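Local coordinates for uncharacterized protein PH0987 (Pyrococcus horikoshii, PDB 2PHC) that is of unknown function but, as a carboxyltransferase-domain (subdomain C and D) protein, is probably an ATP-binding hydrolase, at residues L154-G159 / G169-E174; G94-D99 / I182-L187; L128-G133 / P196-L201. All coordinates share one frame; numbering follows the deposited sequence.

Overall arrangement
Following the chain from the N terminus, residues 94-99 come first and meet 182-187 in contact 2, closing a long loop that encloses four of the seven strands of the mixed sheet and tying the 94-99 loop to strand 180-184. Residues 128-133 come next and meet 196-201 in contact 3, tying strand 123-129 to the 185-204 loop. These two loops cross, touching through Leu187 CD1 and Ile199 CD1 (4.0 Å). Contact 1, 154-159 with 169-174, is nested inside both and joins the ends of the hairpin 160-164/167-171. It meets contact 2 through Gly159 O and Ile185 N (2.8 Å) and contact 3 through Ala172 N and Gly133 O (2.9 Å), both probable hydrogen bonds.

Contact 1: L154-G159 / G169-E174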
ATOM      1  N   LEU A 154      22.736   9.538 -14.699  1.00 41.23           N
ATOM      2  CA  LEU A 154      22.327  10.499 -15.735  1.00 42.61           C
ATOM      3  C   LEU A 154      21.116   9.998 -16.517  1.00 42.37           C
ATOM      4  O   LEU A 154      20.400  10.807 -17.170  1.00 43.25           O
ATOM      5  CB  LEU A 154      23.498  10.872 -16.683  1.00 42.84           C
ATOM      6  CG  LEU A 154      24.464  11.956 -16.189  1.00 45.68           C
ATOM      7  CD1 LEU A 154      25.570  12.277 -17.252  1.00 51.50           C
ATOM      8  CD2 LEU A 154      23.698  13.254 -15.787  1.00 50.25           C
ATOM      9  N   LYS A 155      20.949   8.674 -16.488  1.00 40.73           N
ATOM     10  CA  LYS A 155      19.999   7.923 -17.288  1.00 41.12           C
ATOM     11  C   LYS A 155      19.544   6.751 -16.423  1.00 40.33           C
ATOM     12  O   LYS A 155      20.305   5.781 -16.213  1.00 42.17           O
ATOM     13  CB  LYS A 155      20.618   7.336 -18.591  1.00 41.29           C
ATOM     14  CG  LYS A 155      20.464   8.160 -19.879  1.00 44.83           C
ATOM     15  CD  LYS A 155      21.111   7.386 -21.082  1.00 49.27           C
ATOM     16  CE  LYS A 155      21.486   8.273 -22.295  1.00 48.96           C
ATOM     17  NZ  LYS A 155      20.580   7.904 -23.501  1.00 50.93           N
ATOM     18  N   VAL A 156      18.301   6.820 -15.941  1.00 37.60           N
ATOM     19  CA  VAL A 156      17.702   5.739 -15.190  1.00 33.99           C
ATOM     20  C   VAL A 156      16.677   5.144 -16.127  1.00 32.30           C
ATOM     21  O   VAL A 156      15.892   5.871 -16.697  1.00 32.89           O
ATOM     22  CB  VAL A 156      17.137   6.291 -13.812  1.00 34.72           C
ATOM     23  CG1 VAL A 156      16.354   5.261 -13.101  1.00 32.85           C
ATOM     24  CG2 VAL A 156      18.298   6.800 -12.892  1.00 31.95           C
ATOM     25  N   PRO A 157      16.689   3.815 -16.347  1.00 31.30           N
ATOM     26  CA  PRO A 157      15.758   3.372 -17.361  1.00 30.83           C
ATOM     27  C   PRO A 157      14.306   3.515 -16.893  1.00 31.28           C
ATOM     28  O   PRO A 157      14.037   3.394 -15.714  1.00 30.03           O
ATOM     29  CB  PRO A 157      16.137   1.900 -17.610  1.00 31.20           C
ATOM     30  CG  PRO A 157      17.075   1.494 -16.529  1.00 30.85           C
ATOM     31  CD  PRO A 157      17.467   2.716 -15.740  1.00 31.83           C
ATOM     32  N   ALA A 158      13.411   3.809 -17.843  1.00 31.72           N
ATOM     33  CA  ALA A 158      12.003   3.944 -17.658  1.00 30.18           C
ATOM     34  C   ALA A 158      11.489   2.780 -16.801  1.00 31.12           C
ATOM     35  O   ALA A 158      11.829   1.632 -17.096  1.00 32.29           O
ATOM     36  CB  ALA A 158      11.391   3.837 -19.025  1.00 32.78           C
ATOM     37  N   GLY A 159      10.693   3.015 -15.749  1.00 28.62           N
ATOM     38  CA  GLY A 159      10.184   1.860 -14.990  1.00 27.13           C
ATOM     39  C   GLY A 159      10.950   1.567 -13.730  1.00 26.43           C
ATOM     40  O   GLY A 159      10.475   0.802 -12.908  1.00 25.04           O
ATOM     41  N   GLY A 169       8.833   5.157  -5.229  1.00 20.52           N
ATOM     42  CA  GLY A 169       8.115   5.660  -6.357  1.00 21.42           C
ATOM     43  C   GLY A 169       8.830   5.078  -7.529  1.00 21.55           C
ATOM     44  O   GLY A 169       9.686   4.226  -7.346  1.00 22.06           O
ATOM     45  N   TRP A 170       8.495   5.525  -8.721  1.00 20.71           N
ATOM     46  CA  TRP A 170       9.234   5.074  -9.889  1.00 21.37           C
ATOM     47  C   TRP A 170       9.393   6.188 -10.960  1.00 21.53           C
ATOM     48  O   TRP A 170       8.543   7.086 -11.073  1.00 19.77           O
ATOM     49  CB  TRP A 170       8.604   3.835 -10.497  1.00 20.91           C
ATOM     50  CG  TRP A 170       7.244   4.037 -11.194  1.00 22.31           C
ATOM     51  CD1 TRP A 170       7.028   4.378 -12.481  1.00 27.48           C
ATOM     52  CD2 TRP A 170       5.922   3.813 -10.618  1.00 23.38           C
ATOM     53  NE1 TRP A 170       5.680   4.388 -12.767  1.00 23.65           N
ATOM     54  CE2 TRP A 170       4.979   4.097 -11.626  1.00 20.60           C
ATOM     55  CE3 TRP A 170       5.464   3.416  -9.336  1.00 17.06           C
ATOM     56  CZ2 TRP A 170       3.577   3.960 -11.422  1.00 23.35           C
ATOM     57  CZ3 TRP A 170       4.039   3.323  -9.125  1.00 22.14           C
ATOM     58  CH2 TRP A 170       3.142   3.554 -10.154  1.00 18.77           C
ATOM     59  N   TYR A 171      10.526   6.112 -11.671  1.00 20.76           N
ATOM     60  CA  TYR A 171      10.771   6.796 -12.932  1.00 23.43           C
ATOM     61  C   TYR A 171       9.922   6.231 -14.050  1.00 25.74           C
ATOM     62  O   TYR A 171      10.054   5.031 -14.374  1.00 27.53           O
ATOM     63  CB  TYR A 171      12.222   6.655 -13.265  1.00 23.25           C
ATOM     64  CG  TYR A 171      13.088   7.239 -12.185  1.00 22.04           C
ATOM     65  CD1 TYR A 171      13.558   8.497 -12.309  1.00 24.22           C
ATOM     66  CD2 TYR A 171      13.425   6.518 -11.066  1.00 22.89           C
ATOM     67  CE1 TYR A 171      14.354   9.061 -11.352  1.00 28.73           C
ATOM     68  CE2 TYR A 171      14.271   7.055 -10.083  1.00 26.97           C
ATOM     69  CZ  TYR A 171      14.696   8.326 -10.224  1.00 27.90           C
ATOM     70  OH  TYR A 171      15.455   8.934  -9.283  1.00 23.58           O
ATOM     71  N   ALA A 172       8.997   7.033 -14.568  1.00 26.33           N
ATOM     72  CA  ALA A 172       8.055   6.537 -15.582  1.00 28.94           C
ATOM     73  C   ALA A 172       8.740   6.447 -16.950  1.00 30.16           C
ATOM     74  O   ALA A 172       8.432   5.578 -17.727  1.00 32.31           O
ATOM     75  CB  ALA A 172       6.806   7.403 -15.654  1.00 26.27           C
ATOM     76  N   ILE A 173       9.710   7.320 -17.213  1.00 32.18           N
ATOM     77  CA  ILE A 173      10.547   7.223 -18.404  1.00 33.30           C
ATOM     78  C   ILE A 173      12.010   7.474 -18.064  1.00 33.88           C
ATOM     79  O   ILE A 173      12.347   7.881 -16.934  1.00 31.80           O
ATOM     80  CB  ILE A 173      10.058   8.196 -19.545  1.00 34.43           C
ATOM     81  CG1 ILE A 173      10.191   9.656 -19.106  1.00 37.42           C
ATOM     82  CG2 ILE A 173       8.628   7.910 -19.921  1.00 35.06           C
ATOM     83  CD1 ILE A 173      10.302  10.635 -20.332  1.00 41.83           C
ATOM     84  N   GLU A 174      12.900   7.232 -19.047  1.00 36.22           N
ATOM     85  CA  GLU A 174      14.351   7.358 -18.810  1.00 36.80           C
ATOM     86  C   GLU A 174      14.629   8.818 -18.479  1.00 36.74           C
ATOM     87  O   GLU A 174      14.093   9.716 -19.134  1.00 36.99           O
ATOM     88  CB  GLU A 174      15.158   6.872 -20.002  1.00 37.93           C
ATOM     89  CG  GLU A 174      16.681   6.896 -19.836  1.00 41.79           C
ATOM     90  CD  GLU A 174      17.397   6.842 -21.220  1.00 48.49           C
ATOM     91  OE1 GLU A 174      17.727   7.925 -21.800  1.00 49.72           O
ATOM     92  OE2 GLU A 174      17.597   5.713 -21.734  1.00 48.36           O
TER
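The Tyr171 ring carries Val156 on one face: CG1 stands 3.8 Å above the ring plane, offset toward the rim at CD2, in a CH-pi contact whose vector to the centroid lies 20° off the ring normal. Val156 CG1 is anti to the backbone N (chi1 172°), which places this methyl over the ring. Phe134 meets the same tyrosine edge-to-face, and Ile181 touches both Val156 and Tyr171. This is the base of a beta hairpin in a carboxyltransferase domain of the cyclophilin-like clan: strand 160-164 leaves from Gly159 and 167-171 returns to it, so 154-159 leads into the hairpin's open end and 172-174 leads out.

Gly159 N donates to Tyr171 O, though the modelled length of 2.5 Å is doubtful; Tyr171 also bonds Ser160 through the backbone. At the positive phi of Gly159 (99°) a CB would press against Ala158 O. Beyond it Ala158 CB packs 3.5 Å from Ile173 CA, and Val156 bonds through its backbone to Ser175. Glu174 CA points its C-H at Val156 O, 3.0 Å away.

On the exposed side Glu174 CG lies beside Val156 O (3.4 Å), and the chain, extended beyond CG, carries the carboxylate to Lys155, whose side chain it crosses obliquely. Lys155 CG approaches Glu174 OE1 to 3.4 Å. Lys155 NZ and Glu174 OE1, 3.3 Å apart, form a salt bridge whose hydrogen bond is weak.

Contact 2: G94-D99 / I182-L187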
ATOM      1  N   GLY A  94      19.265  -7.667  -9.260  1.00 44.20           N
ATOM      2  CA  GLY A  94      20.083  -7.944 -10.453  1.00 43.81           C
ATOM      3  C   GLY A  94      20.318  -6.683 -11.252  1.00 44.15           C
ATOM      4  O   GLY A  94      20.693  -5.633 -10.713  1.00 44.34           O
ATOM      5  N   GLU A  95      20.054  -6.759 -12.540  1.00 43.75           N
ATOM      6  CA  GLU A  95      20.372  -5.654 -13.392  1.00 43.52           C
ATOM      7  C   GLU A  95      19.336  -4.549 -13.337  1.00 41.37           C
ATOM      8  O   GLU A  95      19.615  -3.374 -13.608  1.00 40.46           O
ATOM      9  CB  GLU A  95      20.543  -6.148 -14.811  1.00 45.21           C
ATOM     10  CG  GLU A  95      21.448  -5.218 -15.595  1.00 50.24           C
ATOM     11  CD  GLU A  95      22.950  -5.293 -15.237  1.00 58.45           C
ATOM     12  OE1 GLU A  95      23.364  -5.726 -14.106  1.00 59.42           O
ATOM     13  OE2 GLU A  95      23.716  -4.862 -16.141  1.00 61.19           O
ATOM     14  N   PHE A  96      18.149  -4.959 -12.960  1.00 39.79           N
ATOM     15  CA  PHE A  96      16.949  -4.116 -12.862  1.00 37.55           C
ATOM     16  C   PHE A  96      16.954  -3.208 -11.656  1.00 36.00           C
ATOM     17  O   PHE A  96      16.401  -2.104 -11.721  1.00 36.76           O
ATOM     18  CB  PHE A  96      15.763  -5.022 -12.743  1.00 36.55           C
ATOM     19  CG  PHE A  96      15.481  -5.797 -13.957  1.00 36.93           C
ATOM     20  CD1 PHE A  96      15.096  -5.168 -15.109  1.00 36.16           C
ATOM     21  CD2 PHE A  96      15.500  -7.180 -13.928  1.00 40.64           C
ATOM     22  CE1 PHE A  96      14.751  -5.910 -16.254  1.00 42.10           C
ATOM     23  CE2 PHE A  96      15.121  -7.936 -15.063  1.00 40.58           C
ATOM     24  CZ  PHE A  96      14.749  -7.305 -16.228  1.00 37.25           C
ATOM     25  N   GLY A  97      17.546  -3.672 -10.571  1.00 33.04           N
ATOM     26  CA  GLY A  97      17.822  -2.814  -9.476  1.00 34.70           C
ATOM     27  C   GLY A  97      19.225  -3.039  -9.019  1.00 34.98           C
ATOM     28  O   GLY A  97      19.468  -4.080  -8.422  1.00 38.19           O
ATOM     29  N   PRO A  98      20.189  -2.184  -9.433  1.00 34.54           N
ATOM     30  CA  PRO A  98      21.609  -2.182  -8.987  1.00 33.44           C
ATOM     31  C   PRO A  98      21.869  -1.877  -7.524  1.00 32.58           C
ATOM     32  O   PRO A  98      22.920  -2.255  -6.949  1.00 30.22           O
ATOM     33  CB  PRO A  98      22.245  -1.096  -9.857  1.00 33.79           C
ATOM     34  CG  PRO A  98      21.116  -0.414 -10.569  1.00 33.65           C
ATOM     35  CD  PRO A  98      19.990  -1.352 -10.629  1.00 33.82           C
ATOM     36  N   ASP A  99      20.937  -1.206  -6.904  1.00 31.32           N
ATOM     37  CA  ASP A  99      21.184  -0.599  -5.648  1.00 28.00           C
ATOM     38  C   ASP A  99      20.549  -1.408  -4.518  1.00 27.54           C
ATOM     39  O   ASP A  99      20.569  -1.013  -3.401  1.00 27.22           O
ATOM     40  CB  ASP A  99      20.623   0.804  -5.665  1.00 29.55           C
ATOM     41  CG  ASP A  99      21.336   1.737  -6.611  1.00 30.42           C
ATOM     42  OD1 ASP A  99      22.547   1.768  -6.626  1.00 31.79           O
ATOM     43  OD2 ASP A  99      20.680   2.479  -7.307  1.00 28.94           O
ATOM     44  N   ILE A 182      15.896  -0.416  -7.072  1.00 26.17           N
ATOM     45  CA  ILE A 182      15.720  -1.788  -6.514  1.00 24.30           C
ATOM     46  C   ILE A 182      14.977  -2.739  -7.480  1.00 24.27           C
ATOM     47  O   ILE A 182      14.871  -3.919  -7.241  1.00 24.74           O
ATOM     48  CB  ILE A 182      15.048  -1.761  -5.071  1.00 24.44           C
ATOM     49  CG1 ILE A 182      13.545  -1.330  -5.093  1.00 22.96           C
ATOM     50  CG2 ILE A 182      15.841  -0.864  -4.081  1.00 21.72           C
ATOM     51  CD1 ILE A 182      12.790  -1.685  -3.738  1.00 14.58           C
ATOM     52  N   GLY A 183      14.515  -2.252  -8.616  1.00 23.39           N
ATOM     53  CA  GLY A 183      13.625  -3.075  -9.402  1.00 23.34           C
ATOM     54  C   GLY A 183      13.208  -2.273 -10.589  1.00 24.66           C
ATOM     55  O   GLY A 183      13.460  -1.061 -10.599  1.00 25.37           O
ATOM     56  N   ARG A 184      12.584  -2.910 -11.582  1.00 23.30           N
ATOM     57  CA  ARG A 184      12.083  -2.176 -12.709  1.00 23.80           C
ATOM     58  C   ARG A 184      10.744  -2.776 -13.068  1.00 24.84           C
ATOM     59  O   ARG A 184      10.563  -3.982 -12.953  1.00 24.45           O
ATOM     60  CB  ARG A 184      13.008  -2.368 -13.887  1.00 24.31           C
ATOM     61  CG  ARG A 184      12.757  -1.515 -15.004  1.00 26.58           C
ATOM     62  CD  ARG A 184      14.014  -1.525 -15.956  1.00 35.06           C
ATOM     63  NE  ARG A 184      13.592  -0.940 -17.232  1.00 41.38           N
ATOM     64  CZ  ARG A 184      14.224  -1.071 -18.410  1.00 46.37           C
ATOM     65  NH1 ARG A 184      15.360  -1.780 -18.497  1.00 44.11           N
ATOM     66  NH2 ARG A 184      13.725  -0.460 -19.494  1.00 43.29           N
ATOM     67  N   ILE A 185       9.837  -1.899 -13.519  1.00 24.61           N
ATOM     68  CA  ILE A 185       8.534  -2.208 -14.007  1.00 25.96           C
ATOM     69  C   ILE A 185       8.563  -2.327 -15.549  1.00 28.33           C
ATOM     70  O   ILE A 185       9.082  -1.440 -16.208  1.00 29.52           O
ATOM     71  CB  ILE A 185       7.503  -1.024 -13.608  1.00 24.55           C
ATOM     72  CG1 ILE A 185       7.332  -0.869 -12.079  1.00 24.55           C
ATOM     73  CG2 ILE A 185       6.226  -1.209 -14.264  1.00 22.10           C
ATOM     74  CD1 ILE A 185       6.879   0.588 -11.601  1.00 21.03           C
ATOM     75  N   PRO A 186       7.981  -3.397 -16.119  1.00 30.25           N
ATOM     76  CA  PRO A 186       7.949  -3.587 -17.595  1.00 32.84           C
ATOM     77  C   PRO A 186       6.804  -2.902 -18.350  1.00 34.10           C
ATOM     78  O   PRO A 186       6.932  -2.694 -19.531  1.00 33.84           O
ATOM     79  CB  PRO A 186       7.777  -5.088 -17.734  1.00 32.40           C
ATOM     80  CG  PRO A 186       6.840  -5.409 -16.469  1.00 31.85           C
ATOM     81  CD  PRO A 186       7.495  -4.582 -15.390  1.00 29.62           C
ATOM     82  N   LEU A 187       5.679  -2.653 -17.673  1.00 34.82           N
ATOM     83  CA  LEU A 187       4.579  -1.842 -18.183  1.00 34.34           C
ATOM     84  C   LEU A 187       5.011  -0.425 -18.540  1.00 35.15           C
ATOM     85  O   LEU A 187       5.885   0.168 -17.870  1.00 33.68           O
ATOM     86  CB  LEU A 187       3.514  -1.741 -17.117  1.00 33.70           C
ATOM     87  CG  LEU A 187       2.987  -3.052 -16.515  1.00 36.83           C
ATOM     88  CD1 LEU A 187       2.252  -2.719 -15.254  1.00 38.73           C
ATOM     89  CD2 LEU A 187       2.032  -3.767 -17.482  1.00 39.78           C
TER
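Phe96 lays one corner of its ring against the aliphatic part of Arg184: Phe96 CD1 is 3.7 Å from Arg184 CB and 3.9 Å from Arg184 CD. The two side chains cross at about a right angle. Arg184 CB approaches the ring obliquely, and the ring and guanidinium planes are 63° apart. The guanidinium atoms lie farther off, the nearest being Arg184 NH1 at 4.7 Å from Phe96 CE1, so the ring's contact is with the methylenes. Arg184 CG is anti to the backbone N (chi1 -170°) and the chain stays extended as far as NE. Although its first bond points toward 94-99, the end of the side chain leads away, and NE donates to Ala158 O. Phe216 touches both residues, meeting the Phe96 ring with the planes at about 30°.

The second area of contact is made by backbone atoms. Gly97 CA lies 3.5 Å from Ile182 C and the same distance from Gly183 N, directly against the peptide that joins them. A CB on Gly97 would point at this peptide and overlap it; without one, the CA atoms of Gly97 and Ile182 come within 3.8 Å. Phe96 O and Gly183 O stand 3.3 Å from each other, but both are acceptors, so their nearness is not a bond. The hold between these two segments is therefore one of van der Waals packing, mostly buried.

Backbone and side-chain bonds on both sides place the loop in the fold. Ile182 pairs with Gly93 and Arg184 with Ala91 through the backbone, while Asp99 OD2 accepts from Ile181 N and forms a salt bridge with Arg153. Strand 85-92 thus runs antiparallel to 180-184, and the loop after it bends back over that same partner before helix 100-107 begins, a strand-to-helix connection within a carboxyltransferase domain of the cyclophilin-like clan.

Contact 3: L128-G133 / P196-L201; sequences LGFLPG and PPSIVL
Leu128 provides the apolar part of this contact, spreading its two methyls over different residues of 196-201. Leu128 CD2 packs on Val200 CG2 at 3.9 Å, the two side chains crossing obliquely, while CD1 meets Leu201 CD2 at 4.3 Å. Chi1 of -61° sets Leu128 CG anti to the carbonyl carbon, and from that position CD1 and CD2 branch to the loop. Val200 is buried and also rests on Ile86 and Ile88, so this loop residue touches both Leu128 and strand 85-92.

Contacts between carbon and oxygen form a second group. The same CD1 of Leu128 sits 3.4 Å from Val200 O and 3.5 Å from Ser198 OG, so one methyl lies against two oxygens as well as a leucine. These are van der Waals contacts, and the methyl offers the oxygens no classical hydrogen-bond donor.

Aromatic contact is lighter. Phe130 turns the edge of its ring to the serine, with CZ 4.2 Å from Ser198 OG and the oxygen near the ring plane. Phe190 meets the same ring with planes at about 55° and also touches Leu128.

The nearest CA atoms, of Leu128 and Leu201, are 7.3 Å apart: the Leu128 and Phe130 side chains reach a loop whose backbone is not paired with theirs. Leu201 N is bonded to Asp204 OD2. Here the C-terminal end of strand 123-129 packs on the long loop between strands 180-184 and 205-211, in a carboxyltransferase domain of the cyclophilin-like clan.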
ATOM      1  N   LEU A 128       1.561  12.922  -9.008  1.00 21.51           N
ATOM      2  CA  LEU A 128       2.223  12.519 -10.244  1.00 22.25           C
ATOM      3  C   LEU A 128       2.922  13.741 -10.948  1.00 23.22           C
ATOM      4  O   LEU A 128       2.329  14.842 -11.106  1.00 20.66           O
ATOM      5  CB  LEU A 128       1.229  11.904 -11.227  1.00 22.19           C
ATOM      6  CG  LEU A 128       0.514  10.626 -10.700  1.00 24.72           C
ATOM      7  CD1 LEU A 128      -0.611  10.320 -11.676  1.00 27.56           C
ATOM      8  CD2 LEU A 128       1.487   9.415 -10.674  1.00 23.08           C
ATOM      9  N   GLY A 129       4.102  13.472 -11.499  1.00 22.70           N
ATOM     10  CA  GLY A 129       4.711  14.448 -12.390  1.00 24.40           C
ATOM     11  C   GLY A 129       4.859  13.842 -13.757  1.00 26.10           C
ATOM     12  O   GLY A 129       4.939  12.580 -13.886  1.00 25.20           O
ATOM     13  N   PHE A 130       4.825  14.768 -14.656  1.00 26.07           N
ATOM     14  CA  PHE A 130       4.905  14.586 -16.008  1.00 29.60           C
ATOM     15  C   PHE A 130       6.055  15.403 -16.461  1.00 31.48           C
ATOM     16  O   PHE A 130       6.413  16.465 -16.060  1.00 25.93           O
ATOM     17  CB  PHE A 130       3.618  14.925 -16.726  1.00 28.85           C
ATOM     18  CG  PHE A 130       2.461  14.171 -16.248  1.00 30.47           C
ATOM     19  CD1 PHE A 130       2.122  12.997 -16.811  1.00 29.55           C
ATOM     20  CD2 PHE A 130       1.699  14.650 -15.246  1.00 28.05           C
ATOM     21  CE1 PHE A 130       1.039  12.310 -16.386  1.00 31.86           C
ATOM     22  CE2 PHE A 130       0.615  13.957 -14.807  1.00 30.88           C
ATOM     23  CZ  PHE A 130       0.281  12.790 -15.390  1.00 27.48           C
ATOM     24  N   LEU A 131       6.683  14.714 -17.298  1.00 33.27           N
ATOM     25  CA  LEU A 131       7.717  15.156 -18.244  1.00 36.30           C
ATOM     26  C   LEU A 131       9.064  15.571 -17.519  1.00 36.45           C
ATOM     27  O   LEU A 131       9.635  16.677 -17.756  1.00 37.29           O
ATOM     28  CB  LEU A 131       7.130  16.293 -19.122  1.00 37.22           C
ATOM     29  CG  LEU A 131       5.934  16.047 -20.118  1.00 40.91           C
ATOM     30  CD1 LEU A 131       5.393  17.332 -20.815  1.00 41.23           C
ATOM     31  N   PRO A 132       9.640  14.694 -16.786  1.00 35.57           N
ATOM     32  CA  PRO A 132       9.544  13.327 -17.144  1.00 35.58           C
ATOM     33  C   PRO A 132       8.550  12.847 -16.151  1.00 35.96           C
ATOM     34  O   PRO A 132       8.424  13.341 -15.074  1.00 35.74           O
ATOM     35  CB  PRO A 132      10.950  12.841 -16.924  1.00 34.20           C
ATOM     36  CG  PRO A 132      11.472  13.765 -15.892  1.00 35.69           C
ATOM     37  CD  PRO A 132      10.984  15.039 -16.375  1.00 36.78           C
ATOM     38  N   GLY A 133       7.763  11.919 -16.549  1.00 34.07           N
ATOM     39  CA  GLY A 133       6.904  11.275 -15.516  1.00 35.55           C
ATOM     40  C   GLY A 133       7.617  10.641 -14.294  1.00 32.43           C
ATOM     41  O   GLY A 133       8.568   9.918 -14.424  1.00 31.47           O
ATOM     42  N   PRO A 196      -6.589   7.349 -19.683  1.00 32.26           N
ATOM     43  CA  PRO A 196      -5.680   8.399 -19.236  1.00 30.23           C
ATOM     44  C   PRO A 196      -4.224   8.047 -19.503  1.00 28.34           C
ATOM     45  O   PRO A 196      -3.901   6.945 -19.813  1.00 25.76           O
ATOM     46  CB  PRO A 196      -5.951   8.436 -17.707  1.00 31.35           C
ATOM     47  CG  PRO A 196      -6.156   7.069 -17.395  1.00 31.40           C
ATOM     48  CD  PRO A 196      -7.139   6.638 -18.512  1.00 32.26           C
ATOM     49  N   PRO A 197      -3.365   9.028 -19.464  1.00 28.97           N
ATOM     50  CA  PRO A 197      -1.970   8.874 -19.790  1.00 29.05           C
ATOM     51  C   PRO A 197      -1.065   8.289 -18.742  1.00 29.36           C
ATOM     52  O   PRO A 197       0.056   8.046 -19.089  1.00 30.15           O
ATOM     53  CB  PRO A 197      -1.524  10.289 -20.106  1.00 29.14           C
ATOM     54  CG  PRO A 197      -2.422  11.148 -19.375  1.00 30.64           C
ATOM     55  CD  PRO A 197      -3.740  10.420 -19.231  1.00 29.62           C
ATOM     56  N   SER A 198      -1.489   8.118 -17.479  1.00 28.28           N
ATOM     57  CA  SER A 198      -0.731   7.277 -16.488  1.00 28.11           C
ATOM     58  C   SER A 198      -1.686   6.145 -16.055  1.00 27.15           C
ATOM     59  O   SER A 198      -2.876   6.395 -15.943  1.00 27.49           O
ATOM     60  CB  SER A 198      -0.308   8.087 -15.245  1.00 26.24           C
ATOM     61  OG  SER A 198      -1.384   8.944 -14.853  1.00 30.61           O
ATOM     62  N   ILE A 199      -1.187   4.960 -15.754  1.00 26.80           N
ATOM     63  CA  ILE A 199      -2.061   3.866 -15.267  1.00 28.12           C
ATOM     64  C   ILE A 199      -2.552   4.088 -13.841  1.00 27.64           C
ATOM     65  O   ILE A 199      -3.355   3.340 -13.297  1.00 29.26           O
ATOM     66  CB  ILE A 199      -1.417   2.458 -15.374  1.00 27.47           C
ATOM     67  CG1 ILE A 199      -0.043   2.396 -14.785  1.00 31.22           C
ATOM     68  CG2 ILE A 199      -1.108   2.132 -16.811  1.00 33.79           C
ATOM     69  CD1 ILE A 199       0.524   0.919 -14.888  1.00 35.07           C
ATOM     70  N   VAL A 200      -2.304   4.940 -12.926  1.00 27.63           N
ATOM     71  CA  VAL A 200      -2.585   5.185 -11.528  1.00 26.92           C
ATOM     72  C   VAL A 200      -2.855   6.626 -11.530  1.00 27.38           C
ATOM     73  O   VAL A 200      -2.269   7.397 -12.330  1.00 28.56           O
ATOM     74  CB  VAL A 200      -1.291   4.743 -10.719  1.00 27.39           C
ATOM     75  CG1 VAL A 200      -0.857   3.187 -10.817  1.00 25.39           C
ATOM     76  CG2 VAL A 200      -0.224   5.891 -10.559  1.00 23.73           C
ATOM     77  N   LEU A 201      -3.570   7.110 -10.828  1.00 28.40           N
ATOM     78  CA  LEU A 201      -3.877   8.508 -10.603  1.00 28.27           C
ATOM     79  C   LEU A 201      -3.822   8.786  -9.108  1.00 26.08           C
ATOM     80  O   LEU A 201      -4.030   7.877  -8.341  1.00 24.35           O
ATOM     81  CB  LEU A 201      -5.238   8.833 -11.255  1.00 29.80           C
ATOM     82  CG  LEU A 201      -5.293   8.953 -12.787  1.00 32.42           C
ATOM     83  CD1 LEU A 201      -6.733   8.972 -13.187  1.00 39.25           C
ATOM     84  CD2 LEU A 201      -4.615  10.275 -13.243  1.00 38.29           C
TER